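Local coordinates for protein-tyrosine-phosphatase (Shewanella sp., PDB 2Z72) that hydrolyses protein phosphotyrosine as a cold-active phosphatase of the calcineurin-like phosphoesterase family, with two zinc ions bound, at residues S57-I62 with L132-R137; L68-V73 with I198-V203; E106-M111 with M142-M147. One frame throughout, in Å; residues are numbered along the deposited sequence.

Interaction 1 (S57-I62 with L132-R137); sequences SEIKQI and LDQQAR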
loop_
_atom_site.group_PDB
_atom_site.type_symbol
_atom_site.label_atom_id
_atom_site.label_comp_id
_atom_site.label_asym_id
_atom_site.label_seq_id
_atom_site.Cartn_x
_atom_site.Cartn_y
_atom_site.Cartn_z
ATOM N N SER A 57 18.092 -3.994 6.741
ATOM C CA SER A 57 18.141 -4.972 7.805
ATOM C C SER A 57 17.023 -4.776 8.817
ATOM O O SER A 57 17.001 -5.491 9.816
ATOM C CB SER A 57 19.537 -4.899 8.477
ATOM O OG SER A 57 19.714 -3.641 9.130
ATOM N N GLU A 58 16.076 -3.858 8.780
ATOM C CA GLU A 58 15.050 -3.471 9.704
ATOM C C GLU A 58 13.616 -3.463 9.130
ATOM O O GLU A 58 12.751 -3.849 9.921
ATOM C CB GLU A 58 15.250 -2.043 10.274
ATOM C CG GLU A 58 16.635 -1.546 10.542
ATOM C CD GLU A 58 16.894 -0.118 10.875
ATOM O OE1 GLU A 58 17.988 0.315 11.330
ATOM O OE2 GLU A 58 16.042 0.768 10.700
ATOM N N ILE A 59 13.256 -3.047 7.903
ATOM C CA ILE A 59 11.893 -2.722 7.533
ATOM C C ILE A 59 11.044 -3.940 7.214
ATOM O O ILE A 59 9.856 -3.788 6.992
ATOM C CB ILE A 59 11.823 -1.717 6.361
ATOM C CG1 ILE A 59 12.428 -2.325 5.098
ATOM C CG2 ILE A 59 12.497 -0.444 6.734
ATOM C CD1 ILE A 59 12.283 -1.454 3.863
ATOM N N LYS A 60 11.651 -5.138 7.220
ATOM C CA LYS A 60 10.870 -6.355 7.119
ATOM C C LYS A 60 10.412 -6.859 8.496
ATOM O O LYS A 60 9.718 -7.889 8.561
ATOM C CB LYS A 60 11.580 -7.457 6.344
ATOM C CG LYS A 60 12.037 -6.992 4.958
ATOM C CD LYS A 60 12.574 -8.046 4.004
ATOM C CE LYS A 60 13.892 -8.529 4.467
ATOM N NZ LYS A 60 14.563 -9.500 3.505
ATOM N N GLN A 61 10.706 -6.151 9.572
ATOM C CA GLN A 61 10.152 -6.473 10.890
ATOM C C GLN A 61 8.659 -6.165 10.897
ATOM O O GLN A 61 8.228 -5.124 10.428
ATOM C CB GLN A 61 10.889 -5.656 11.924
ATOM C CG GLN A 61 12.338 -5.974 12.111
ATOM C CD GLN A 61 13.124 -4.981 12.963
ATOM O OE1 GLN A 61 12.583 -3.929 13.355
ATOM N NE2 GLN A 61 14.385 -5.279 13.130
ATOM N N ILE A 62 7.903 -7.051 11.526
ATOM C CA ILE A 62 6.454 -6.835 11.672
ATOM C C ILE A 62 6.240 -5.791 12.742
ATOM O O ILE A 62 6.744 -5.924 13.861
ATOM C CB ILE A 62 5.727 -8.134 12.022
ATOM C CG1 ILE A 62 5.900 -9.216 10.943
ATOM C CG2 ILE A 62 4.245 -7.904 12.300
ATOM C CD1 ILE A 62 5.541 -10.617 11.366
ATOM N N LEU A 132 11.414 4.500 1.082
ATOM C CA LEU A 132 10.743 5.488 1.942
ATOM C C LEU A 132 10.500 4.892 3.305
ATOM O O LEU A 132 10.590 5.607 4.336
ATOM C CB LEU A 132 9.455 5.886 1.217
ATOM C CG LEU A 132 8.947 7.224 1.700
ATOM C CD1 LEU A 132 9.791 8.367 1.091
ATOM C CD2 LEU A 132 7.498 7.414 1.325
ATOM N N ASP A 133 10.141 3.612 3.377
ATOM C CA ASP A 133 9.931 2.909 4.652
ATOM C C ASP A 133 11.168 3.048 5.507
ATOM O O ASP A 133 11.121 3.447 6.691
ATOM C CB ASP A 133 9.540 1.478 4.279
ATOM C CG ASP A 133 9.028 0.527 5.347
ATOM O OD1 ASP A 133 9.007 0.901 6.555
ATOM O OD2 ASP A 133 8.675 -0.606 4.960
ATOM N N GLN A 134 12.352 2.730 4.968
ATOM C CA GLN A 134 13.588 2.841 5.693
ATOM C C GLN A 134 13.891 4.287 6.069
ATOM O O GLN A 134 14.282 4.557 7.218
ATOM C CB GLN A 134 14.745 2.220 4.906
ATOM C CG GLN A 134 16.050 2.306 5.692
ATOM C CD GLN A 134 16.057 1.460 6.975
ATOM O OE1 GLN A 134 16.130 0.257 6.933
ATOM N NE2 GLN A 134 15.979 2.036 8.146
ATOM N N GLN A 135 13.731 5.220 5.133
ATOM C CA GLN A 135 14.033 6.596 5.428
ATOM C C GLN A 135 13.128 7.183 6.533
ATOM O O GLN A 135 13.610 7.951 7.364
ATOM C CB GLN A 135 13.902 7.450 4.158
ATOM C CG GLN A 135 14.973 7.122 3.113
ATOM C CD GLN A 135 14.757 7.899 1.835
ATOM O OE1 GLN A 135 13.657 8.395 1.578
ATOM N NE2 GLN A 135 15.813 8.028 1.030
ATOM N N ALA A 136 11.849 6.813 6.492
ATOM C CA ALA A 136 10.914 7.299 7.504
ATOM C C ALA A 136 11.373 6.785 8.884
ATOM O O ALA A 136 11.445 7.552 9.831
ATOM C CB ALA A 136 9.515 6.887 7.189
ATOM N N ARG A 137 11.705 5.508 8.960
ATOM C CA ARG A 137 12.189 4.955 10.216
ATOM C C ARG A 137 13.407 5.680 10.703
ATOM O O ARG A 137 13.520 6.006 11.884
ATOM C CB ARG A 137 12.424 3.431 10.053
ATOM C CG ARG A 137 12.789 2.735 11.330
ATOM C CD ARG A 137 12.759 1.235 11.221
ATOM N NE ARG A 137 13.339 0.576 12.384
ATOM C CZ ARG A 137 13.130 -0.691 12.682
ATOM N NH1 ARG A 137 12.325 -1.459 11.964
ATOM N NH2 ARG A 137 13.704 -1.253 13.742
HETATM O O HOH W 1 18.795 -1.076 7.367
HETATM O O HOH W 2 8.694 -1.367 8.121
#

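Interaction 2 (L68-V73 with I198-V203); sequences LGIKKV and IKINDV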
loop_
_atom_site.group_PDB
_atom_site.type_symbol
_atom_site.label_atom_id
_atom_site.label_comp_id
_atom_site.label_asym_id
_atom_site.label_seq_id
_atom_site.Cartn_x
_atom_site.Cartn_y
_atom_site.Cartn_z
ATOM N N LEU A 68 -0.666 5.385 19.260
ATOM C CA LEU A 68 -1.186 6.513 20.000
ATOM C C LEU A 68 -0.259 7.700 19.859
ATOM O O LEU A 68 0.968 7.542 19.759
ATOM C CB LEU A 68 -1.134 6.233 21.487
ATOM C CG LEU A 68 -1.830 5.106 22.213
ATOM C CD1 LEU A 68 -1.544 5.067 23.735
ATOM C CD2 LEU A 68 -3.291 5.320 21.903
ATOM N N GLY A 69 -0.825 8.890 19.947
ATOM C CA GLY A 69 -0.033 10.092 20.069
ATOM C C GLY A 69 0.777 10.524 18.883
ATOM O O GLY A 69 1.808 11.166 19.016
ATOM N N ILE A 70 0.303 10.177 17.694
ATOM C CA ILE A 70 1.032 10.519 16.452
ATOM C C ILE A 70 0.587 11.894 15.959
ATOM O O ILE A 70 -0.582 12.111 15.592
ATOM C CB ILE A 70 0.850 9.415 15.395
ATOM C CG1 ILE A 70 1.244 8.027 15.928
ATOM C CG2 ILE A 70 1.633 9.768 14.154
ATOM C CD1 ILE A 70 2.591 7.900 16.584
ATOM N N LYS A 71 1.523 12.823 15.943
ATOM C CA LYS A 71 1.186 14.221 15.668
ATOM C C LYS A 71 0.714 14.459 14.243
ATOM O O LYS A 71 -0.188 15.267 14.033
ATOM C CB LYS A 71 2.354 15.150 16.029
ATOM C CG LYS A 71 2.599 15.191 17.562
ATOM C CD LYS A 71 3.719 16.086 17.974
ATOM C CE LYS A 71 4.003 16.055 19.499
ATOM N NZ LYS A 71 3.996 14.678 20.096
ATOM N N LYS A 72 1.330 13.768 13.260
ATOM C CA LYS A 72 0.954 14.107 11.858
ATOM C C LYS A 72 0.941 12.838 11.045
ATOM O O LYS A 72 1.866 12.018 11.160
ATOM C CB LYS A 72 1.768 15.240 11.336
ATOM C CG LYS A 72 3.049 15.085 10.821
ATOM C CD LYS A 72 3.808 16.308 10.305
ATOM C CE LYS A 72 5.198 15.712 10.031
ATOM N NZ LYS A 72 6.149 16.754 9.654
ATOM N N VAL A 73 -0.075 12.728 10.251
ATOM C CA VAL A 73 -0.281 11.536 9.403
ATOM C C VAL A 73 -0.652 12.038 8.004
ATOM O O VAL A 73 -1.436 12.983 7.876
ATOM C CB VAL A 73 -1.413 10.650 9.959
ATOM C CG1 VAL A 73 -1.596 9.377 9.099
ATOM C CG2 VAL A 73 -1.149 10.215 11.390
ATOM N N ILE A 198 -5.001 -0.957 10.360
ATOM C CA ILE A 198 -4.314 -0.308 11.492
ATOM C C ILE A 198 -5.180 0.801 12.065
ATOM O O ILE A 198 -6.114 1.304 11.443
ATOM C CB ILE A 198 -2.917 0.217 11.113
ATOM C CG1 ILE A 198 -2.971 1.399 10.136
ATOM C CG2 ILE A 198 -2.044 -0.902 10.617
ATOM C CD1 ILE A 198 -1.642 2.101 9.950
ATOM N N LYS A 199 -4.829 1.175 13.294
ATOM C CA LYS A 199 -5.458 2.278 14.015
ATOM C C LYS A 199 -4.379 3.239 14.447
ATOM O O LYS A 199 -3.396 2.830 15.056
ATOM C CB LYS A 199 -6.189 1.714 15.247
ATOM C CG LYS A 199 -7.014 2.748 16.014
ATOM C CD LYS A 199 -7.727 2.053 17.238
ATOM C CE LYS A 199 -8.376 3.018 18.182
ATOM N NZ LYS A 199 -8.849 2.217 19.333
ATOM N N ILE A 200 -4.498 4.500 14.073
ATOM C CA ILE A 200 -3.593 5.527 14.533
ATOM C C ILE A 200 -4.458 6.618 15.168
ATOM O O ILE A 200 -5.336 7.188 14.537
ATOM C CB ILE A 200 -2.721 6.134 13.412
ATOM C CG1 ILE A 200 -1.927 5.078 12.678
ATOM C CG2 ILE A 200 -1.840 7.242 13.976
ATOM C CD1 ILE A 200 -1.100 5.619 11.514
ATOM N N ASN A 201 -4.218 6.885 16.441
ATOM C CA ASN A 201 -5.017 7.897 17.177
ATOM C C ASN A 201 -6.475 7.442 17.086
ATOM O O ASN A 201 -6.766 6.286 17.416
ATOM C CB ASN A 201 -4.764 9.319 16.666
ATOM C CG ASN A 201 -3.286 9.675 16.632
ATOM O OD1 ASN A 201 -2.489 9.202 17.448
ATOM N ND2 ASN A 201 -2.976 10.602 15.706
ATOM N N ASP A 202 -7.371 8.328 16.690
ATOM C CA ASP A 202 -8.791 8.083 16.614
ATOM C C ASP A 202 -9.238 7.767 15.192
ATOM O O ASP A 202 -10.380 8.022 14.831
ATOM C CB ASP A 202 -9.509 9.292 17.194
ATOM C CG ASP A 202 -9.268 10.562 16.412
ATOM O OD1 ASP A 202 -10.134 11.484 16.464
ATOM O OD2 ASP A 202 -8.235 10.693 15.739
ATOM N N VAL A 203 -8.351 7.136 14.385
ATOM C CA VAL A 203 -8.654 6.857 12.985
ATOM C C VAL A 203 -8.287 5.413 12.663
ATOM O O VAL A 203 -7.204 4.931 13.036
ATOM C CB VAL A 203 -7.897 7.821 12.055
ATOM C CG1 VAL A 203 -8.270 7.575 10.608
ATOM C CG2 VAL A 203 -8.140 9.266 12.452
#

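Interaction 3 (E106-M111 with M142-M147); sequences EGHMVM and MVHLLM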
loop_
_atom_site.group_PDB
_atom_site.type_symbol
_atom_site.label_atom_id
_atom_site.label_comp_id
_atom_site.label_asym_id
_atom_site.label_seq_id
_atom_site.Cartn_x
_atom_site.Cartn_y
_atom_site.Cartn_z
ATOM N N GLU A 106 8.940 13.001 11.789
ATOM C CA GLU A 106 8.398 11.970 12.622
ATOM C C GLU A 106 6.952 11.671 12.255
ATOM O O GLU A 106 6.258 10.920 12.963
ATOM C CB GLU A 106 8.478 12.330 14.109
ATOM C CG GLU A 106 9.927 12.541 14.542
ATOM C CD GLU A 106 10.082 12.757 16.022
ATOM O OE1 GLU A 106 11.221 12.639 16.492
ATOM O OE2 GLU A 106 9.042 13.034 16.650
ATOM N N GLY A 107 6.477 12.269 11.119
ATOM C CA GLY A 107 5.150 11.931 10.650
ATOM C C GLY A 107 5.033 10.472 10.257
ATOM O O GLY A 107 6.038 9.776 10.019
ATOM N N HIS A 108 3.774 10.001 10.147
ATOM C CA HIS A 108 3.438 8.700 9.626
ATOM C C HIS A 108 2.723 8.835 8.308
ATOM O O HIS A 108 1.852 9.668 8.151
ATOM C CB HIS A 108 2.578 7.896 10.598
ATOM C CG HIS A 108 3.323 7.488 11.832
ATOM N ND1 HIS A 108 2.911 6.343 12.500
ATOM C CD2 HIS A 108 4.355 8.000 12.493
ATOM C CE1 HIS A 108 3.720 6.197 13.558
ATOM N NE2 HIS A 108 4.594 7.163 13.584
ATOM N N MET A 109 3.091 7.983 7.337
ATOM C CA MET A 109 2.361 7.834 6.115
ATOM C C MET A 109 1.584 6.527 6.151
ATOM O O MET A 109 2.170 5.505 6.517
ATOM C CB MET A 109 3.345 7.776 4.906
ATOM C CG MET A 109 2.663 7.414 3.618
ATOM S SD MET A 109 3.783 7.348 2.196
ATOM C CE MET A 109 4.102 9.035 1.928
ATOM N N VAL A 110 0.323 6.531 5.757
ATOM C CA VAL A 110 -0.442 5.311 5.598
ATOM C C VAL A 110 -0.786 5.212 4.105
ATOM O O VAL A 110 -1.533 6.036 3.591
ATOM C CB VAL A 110 -1.724 5.256 6.421
ATOM C CG1 VAL A 110 -2.328 3.880 6.328
ATOM C CG2 VAL A 110 -1.443 5.618 7.893
ATOM N N MET A 111 -0.216 4.226 3.449
ATOM C CA MET A 111 -0.609 3.925 2.062
ATOM C C MET A 111 -1.498 2.703 2.119
ATOM O O MET A 111 -1.037 1.598 2.387
ATOM C CB MET A 111 0.647 3.682 1.193
ATOM C CG MET A 111 0.237 3.275 -0.233
ATOM S SD MET A 111 1.600 3.307 -1.416
ATOM C CE MET A 111 1.854 5.061 -1.609
ATOM N N MET A 142 7.247 6.894 10.241
ATOM C CA MET A 142 6.894 5.567 9.778
ATOM C C MET A 142 6.163 5.632 8.458
ATOM O O MET A 142 5.319 6.525 8.271
ATOM C CB MET A 142 5.969 4.795 10.732
ATOM C CG MET A 142 6.573 4.392 12.055
ATOM S SD MET A 142 5.506 3.331 13.043
ATOM C CE MET A 142 5.900 1.732 12.279
ATOM N N VAL A 143 6.410 4.624 7.595
ATOM C CA VAL A 143 5.489 4.313 6.528
ATOM C C VAL A 143 4.768 3.029 6.901
ATOM O O VAL A 143 5.386 2.007 7.215
ATOM C CB VAL A 143 6.261 4.062 5.198
ATOM C CG1 VAL A 143 5.346 3.504 4.130
ATOM C CG2 VAL A 143 6.965 5.327 4.748
ATOM N N HIS A 144 3.452 3.095 6.867
ATOM C CA HIS A 144 2.562 1.968 7.002
ATOM C C HIS A 144 2.059 1.631 5.606
ATOM O O HIS A 144 1.168 2.277 5.075
ATOM C CB HIS A 144 1.350 2.291 7.879
ATOM C CG HIS A 144 1.722 2.798 9.222
ATOM N ND1 HIS A 144 1.985 1.967 10.311
ATOM C CD2 HIS A 144 1.853 4.077 9.662
ATOM C CE1 HIS A 144 2.237 2.759 11.300
ATOM N NE2 HIS A 144 2.202 4.059 10.971
ATOM N N LEU A 145 2.675 0.593 4.993
ATOM C CA LEU A 145 2.154 0.104 3.727
ATOM C C LEU A 145 1.173 -1.004 4.063
ATOM O O LEU A 145 1.590 -2.034 4.607
ATOM C CB LEU A 145 3.244 -0.471 2.855
ATOM C CG LEU A 145 2.766 -1.120 1.551
ATOM C CD1 LEU A 145 1.915 -0.170 0.706
ATOM C CD2 LEU A 145 3.946 -1.633 0.776
ATOM N N LEU A 146 -0.110 -0.790 3.800
ATOM C CA LEU A 146 -1.106 -1.795 4.073
ATOM C C LEU A 146 -1.342 -2.631 2.828
ATOM O O LEU A 146 -1.248 -2.160 1.676
ATOM C CB LEU A 146 -2.453 -1.229 4.529
ATOM C CG LEU A 146 -2.363 -0.223 5.661
ATOM C CD1 LEU A 146 -3.766 0.214 6.071
ATOM C CD2 LEU A 146 -1.596 -0.786 6.857
ATOM N N MET A 147 -1.684 -3.897 3.037
ATOM C CA MET A 147 -2.085 -4.780 1.936
ATOM C C MET A 147 -3.466 -4.464 1.415
ATOM O O MET A 147 -4.432 -4.379 2.169
ATOM C CB MET A 147 -2.118 -6.221 2.403
ATOM C CG MET A 147 -0.798 -6.796 2.864
ATOM S SD MET A 147 0.320 -7.223 1.478
ATOM C CE MET A 147 -0.329 -8.771 0.973
#

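Interaction 1 (S57-I62 with L132-R137)
A type I beta turn, E58 to Q61, meets the C-terminal part of helix 122-138, with E58, I59 and Q61 facing D133, Q134 and R137. R137, extended from CG to NE with CG anti to its backbone N (chi1 -174°), reaches Q61 at about a right angle, and its guanidinium grips Q61 end-on. NH1 and NH2 both donate to Q61 OE1, at 2.8 and 2.9 Å. That oxygen lies in the guanidinium plane, while the two nitrogens approach it from one face of the amide plane, which is turned 57° from the guanidinium. E58 CB sits over the centre of one guanidinium face. E58 is modelled in two conformers; in one, Q134 NE2 makes a straight bond to OE2 (2.9 Å, 169°), arriving from above the carboxylate plane; the salt bridge from OE2 to R137 NE, 3.2 Å, is one of charge alone. Deeper in, I59 CG2 packs on Q134 CA at 3.6 Å. D133 OD2 is taken up by W190 and K194. The loop thus lies between helix 122-138 and helix 186-192, whose W190 packs on I59, while the other side of helix 122-138 rests L132 and A136 on strand 142-145.

Interaction 2 (L68-V73 with I198-V203)
L68 and N201 bring their CA atoms to within 5.0 Å where the chain, on its way into strand 72-76, passes the type II' turn from I200 to V203, which joins strands 197-200 and 203-206. N201 occupies the first corner of this hairpin turn, with the positive phi (58°) that the corner requires, and its side-chain amide makes the polar link. OD1 accepts from I70 N at 3.0 Å, and ND2 donates to I70 O at 2.8 Å. Both bonds are in the plane of the accepting carbonyl and use a lone pair, and the donor angles are close to 160°. The carboxamide therefore engages the N-H and C=O of a single residue, much as a neighbouring strand would, and the pair of bonds fixes which way round the amide is turned. With CG anti to its own carbonyl carbon, beside the backbone N (chi1 -52°), the end of the N201 side chain comes nearer to I70.

Beside this polar pair, toward V73, the contact is apolar. I200 CG2 fits against I70, 3.7 Å from CG1, and its other neighbour across the contact is V73, whose CG2 it meets tip to tip at 4.0 Å. One methyl group of I200 thus touches both side chains, and I70 carries on past it to H108.

The two segments belong to different sheets. Strand 197-200 pairs with 66-67 and 203-206, whereas strand 72-76 lies between 108-111 and 315-319, so residues 68-71 carry the chain from edge strand 66-67 to inner strand 72-76 in the sandwich characteristic of calcineurin-like phosphoesterases. I200 and V73 lie in the interface between the sheets, where V110 of strand 108-111 and Y205 of strand 203-206 pack against both.

Interaction 3 (E106-M111 with M142-M147)
H108 ND1 and H144 NE2 lie 2.8 Å apart in a nearly straight hydrogen bond (173°) between neighbouring parallel strands. H144 presents its ring edge, with H108 ND1 near its plane, and the two ring planes are inclined at 41°, neither stacked nor edge-to-face. M142, in one of its two conformers, covers one face of the H108 ring: its CB stands 3.8 Å from the ring centroid, almost on the normal, in a CH-pi contact. The two residues are paired in register, and with CG anti to the carbonyl carbon in both (chi1 -68°) the side chains start out in the same direction.

Backbone pairing sets these positions. M109 bonds to the residues flanking V143: its N donates to M142 O and its O accepts from H144 N, each at 2.8 Å. M111 repeats the pattern two residues on, with H144 O and L146 N. H108, V110, M142 and H144 therefore project from one face of the sheet, and M109, M111, V143 and L145 from the other. V110 CG1 packs on L146 CD1, just past strand 142-145, at 3.9 Å; on the second face, M111 CG meets L145 CD1 at the same distance.

The strands are consecutive members of a beta-alpha-beta unit. Its helix, 122-138, packs through M129 on M109, M111 and V143, while the histidine face looks to the second sheet, where Y67 meets H144 edge-to-face and I198 and I200 pack on it. Both strands lead toward the zinc site, with the ligands D114 and N149 following shortly after their ends. The buried histidine pair can bond only if one nitrogen carries the proton and the other the lone pair, so the protonation of the two rings is probably coupled.

Overall arrangement
From the N terminus, residues 57-62 come first and pair with helix 122-138, so interaction 1 closes a loop of 69 residues. Segment 68-73 opens next and finds its partner only at 198-203, making interaction 2 the longest closure. Interaction 3, with 30 residues between its segments, is nested within it. Interaction 1 crosses both others. Interactions 1 and 3 touch where helix 122-138 packs on the sheet of strands 108-111 and 142-145, D133 CA meeting V143 CG2 at 3.8 Å. Interactions 2 and 3 also meet within one sheet, where strands 72-76 and 108-111 are neighbours and K72 O lies 3.0 Å from H108 N, a probable hydrogen bond. Together they join an outer loop, a helix layer and both sheets.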